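Local structure of HIT domain-containing protein (Leishmania major, 3KSV) at residues His47-Pro52 and His106-Ile111. The protein is a zinc-binding member of the histidine triad (HIT) family, probably a nucleotide hydrolase or transferase working through a nucleotidylated histidine. Sequence-based numbering, arbitrary orientation.
With ZN (zinc ion), chain B.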
loop_
_atom_site.group_PDB
_atom_site.type_symbol
_atom_site.label_atom_id
_atom_site.label_comp_id
_atom_site.label_asym_id
_atom_site.label_seq_id
_atom_site.Cartn_x
_atom_site.Cartn_y
_atom_site.Cartn_z
ATOM N N HIS A 47 -0.413 -0.755 15.130
ATOM C CA HIS A 47 -0.488 0.095 13.928
ATOM C C HIS A 47 0.803 0.889 13.767
ATOM O O HIS A 47 1.225 1.626 14.678
ATOM C CB HIS A 47 -1.699 1.038 14.069
ATOM C CG HIS A 47 -1.947 1.968 12.907
ATOM N ND1 HIS A 47 -3.113 2.696 12.802
ATOM C CD2 HIS A 47 -1.192 2.316 11.833
ATOM C CE1 HIS A 47 -3.074 3.440 11.713
ATOM N NE2 HIS A 47 -1.920 3.229 11.106
ATOM N N MET A 48 1.427 0.726 12.603
ATOM C CA MET A 48 2.685 1.371 12.328
ATOM C C MET A 48 2.661 2.049 10.993
ATOM O O MET A 48 1.722 1.886 10.217
ATOM C CB MET A 48 3.850 0.368 12.427
ATOM C CG MET A 48 3.891 -0.762 11.403
ATOM S SD MET A 48 5.440 -1.676 11.569
ATOM C CE MET A 48 6.579 -0.352 11.077
ATOM N N LEU A 49 3.719 2.832 10.760
ATOM C CA LEU A 49 3.883 3.662 9.589
ATOM C C LEU A 49 5.247 3.404 8.934
ATOM O O LEU A 49 6.238 3.192 9.629
ATOM C CB LEU A 49 3.808 5.122 9.993
ATOM C CG LEU A 49 2.523 5.576 10.693
ATOM C CD1 LEU A 49 2.749 6.920 11.395
ATOM C CD2 LEU A 49 1.378 5.669 9.736
ATOM N N VAL A 50 5.284 3.404 7.604
ATOM C CA VAL A 50 6.536 3.353 6.845
ATOM C C VAL A 50 6.549 4.557 5.910
ATOM O O VAL A 50 5.649 4.711 5.083
ATOM C CB VAL A 50 6.646 2.065 5.994
ATOM C CG1 VAL A 50 7.839 2.137 5.050
ATOM C CG2 VAL A 50 6.730 0.839 6.885
ATOM N N ILE A 51 7.564 5.397 6.027
ATOM C CA ILE A 51 7.638 6.618 5.227
ATOM C C ILE A 51 8.973 6.741 4.478
ATOM O O ILE A 51 10.003 6.264 4.958
ATOM C CB ILE A 51 7.427 7.884 6.103
ATOM C CG1 ILE A 51 8.621 8.132 6.993
ATOM C CG2 ILE A 51 6.161 7.759 6.971
ATOM C CD1 ILE A 51 8.652 9.540 7.544
ATOM N N PRO A 52 8.965 7.383 3.298
ATOM C CA PRO A 52 10.235 7.757 2.712
ATOM C C PRO A 52 10.855 8.923 3.469
ATOM O O PRO A 52 10.141 9.771 4.006
ATOM C CB PRO A 52 9.839 8.184 1.302
ATOM C CG PRO A 52 8.492 8.751 1.472
ATOM C CD PRO A 52 7.838 7.853 2.476
ATOM N N HIS A 106 2.849 14.091 3.304
ATOM C CA HIS A 106 4.118 13.369 3.116
ATOM C C HIS A 106 3.713 11.890 2.999
ATOM O O HIS A 106 2.878 11.411 3.780
ATOM C CB HIS A 106 5.056 13.676 4.311
ATOM C CG HIS A 106 6.412 13.013 4.263
ATOM N ND1 HIS A 106 7.580 13.693 4.532
ATOM C CD2 HIS A 106 6.779 11.730 4.049
ATOM C CE1 HIS A 106 8.609 12.866 4.457
ATOM N NE2 HIS A 106 8.149 11.666 4.160
ATOM N N VAL A 107 4.245 11.182 1.999
ATOM C CA VAL A 107 3.845 9.787 1.761
ATOM C C VAL A 107 4.052 8.976 3.046
ATOM O O VAL A 107 5.125 9.015 3.657
ATOM C CB VAL A 107 4.667 9.142 0.629
ATOM C CG1 VAL A 107 4.425 7.635 0.564
ATOM C CG2 VAL A 107 4.333 9.808 -0.728
ATOM N N HIS A 108 3.009 8.264 3.475
ATOM C CA HIS A 108 3.145 7.324 4.574
ATOM C C HIS A 108 2.225 6.128 4.359
ATOM O O HIS A 108 1.042 6.287 4.064
ATOM C CB HIS A 108 2.910 7.997 5.926
ATOM C CG HIS A 108 1.642 8.784 6.007
ATOM N ND1 HIS A 108 1.445 9.947 5.297
ATOM C CD2 HIS A 108 0.526 8.604 6.753
ATOM C CE1 HIS A 108 0.257 10.442 5.593
ATOM N NE2 HIS A 108 -0.323 9.647 6.471
ATOM N N PHE A 109 2.818 4.942 4.463
ATOM C CA PHE A 109 2.107 3.681 4.407
ATOM C C PHE A 109 1.721 3.267 5.820
ATOM O O PHE A 109 2.573 3.092 6.669
ATOM C CB PHE A 109 3.000 2.593 3.792
ATOM C CG PHE A 109 3.156 2.704 2.321
ATOM C CD1 PHE A 109 2.358 1.941 1.473
ATOM C CD2 PHE A 109 4.077 3.583 1.776
ATOM C CE1 PHE A 109 2.475 2.042 0.137
ATOM C CE2 PHE A 109 4.206 3.693 0.412
ATOM C CZ PHE A 109 3.410 2.909 -0.418
ATOM N N HIS A 110 0.432 3.117 6.064
ATOM C CA HIS A 110 -0.062 2.552 7.303
ATOM C C HIS A 110 0.004 1.021 7.158
ATOM O O HIS A 110 -0.395 0.486 6.099
ATOM C CB HIS A 110 -1.528 2.948 7.506
ATOM C CG HIS A 110 -1.786 4.429 7.572
ATOM N ND1 HIS A 110 -1.879 5.111 8.762
ATOM C CD2 HIS A 110 -2.061 5.336 6.598
ATOM C CE1 HIS A 110 -2.165 6.378 8.517
ATOM N NE2 HIS A 110 -2.278 6.542 7.210
ATOM N N ILE A 111 0.499 0.330 8.196
ATOM C CA ILE A 111 0.310 -1.129 8.338
ATOM C C ILE A 111 -0.524 -1.358 9.583
ATOM O O ILE A 111 -0.040 -1.142 10.695
ATOM C CB ILE A 111 1.625 -1.952 8.390
ATOM C CG1 ILE A 111 2.644 -1.487 7.324
ATOM C CG2 ILE A 111 1.311 -3.471 8.160
ATOM C CD1 ILE A 111 3.289 -0.132 7.612
HETATM ZN ZN ZN B . 7.444 15.901 4.989
#
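His-47 and His-110 join ring to ring: NE2 of His-47 and ND1 of His-110 are 3.0 Å apart in a hydrogen bond. Each nitrogen lies at the edge of the other ring, near its plane, although the planes are turned 58° apart, so this is rim contact without stacking. CG of His-47 stands anti to its backbone N, which carries the imidazole across to the partner strand; its ND1 is bonded to Leu-43 N.

Backbone bonds pair the central strands 48-52 and 109-114 of an antiparallel sheet. Met-48 and Ile-111 exchange two hydrogen bonds, as do Val-50 and Phe-109, while Leu-49 and His-110 form the non-hydrogen-bonded pair between them.

Apolar packing lies on the face of Met-48, Val-50, Phe-109 and Ile-111, the face that meets helix 64-82 through Met-48 and Phe-109. There CD1 of Ile-111 meets CG2 of Val-50 at 3.6 Å and CG of Met-48 at 3.9 Å. On the other face, the Leu-49 side chain packs alongside the His-110 imidazole, both pointing the same way, with methyl CD2 of Leu-49 nearest ND1 of His-110 at 3.4 Å.

Beyond the regular pairing, His-106 NE2 donates to Pro-52 O (2.8 Å), the acceptor only 1° out of the ring plane. The other ring nitrogen, ND1, binds zinc at 2.3 Å, with Cys-13, Cys-16 and His-55 completing the site. His-108 ND1 donates to His-106 O over a short 2.5 Å, the oxygen 5° out of the His-108 ring plane.

Both ring nitrogens of His-106 are therefore committed, tying the zinc site to the end of strand 48-52. The nearly in-plane ND1 bond helps fix the rotation of the His-108 imidazole and leaves NE2 as the nitrogen for the predicted tele-AMP intermediate, consistent with histidine triad chemistry.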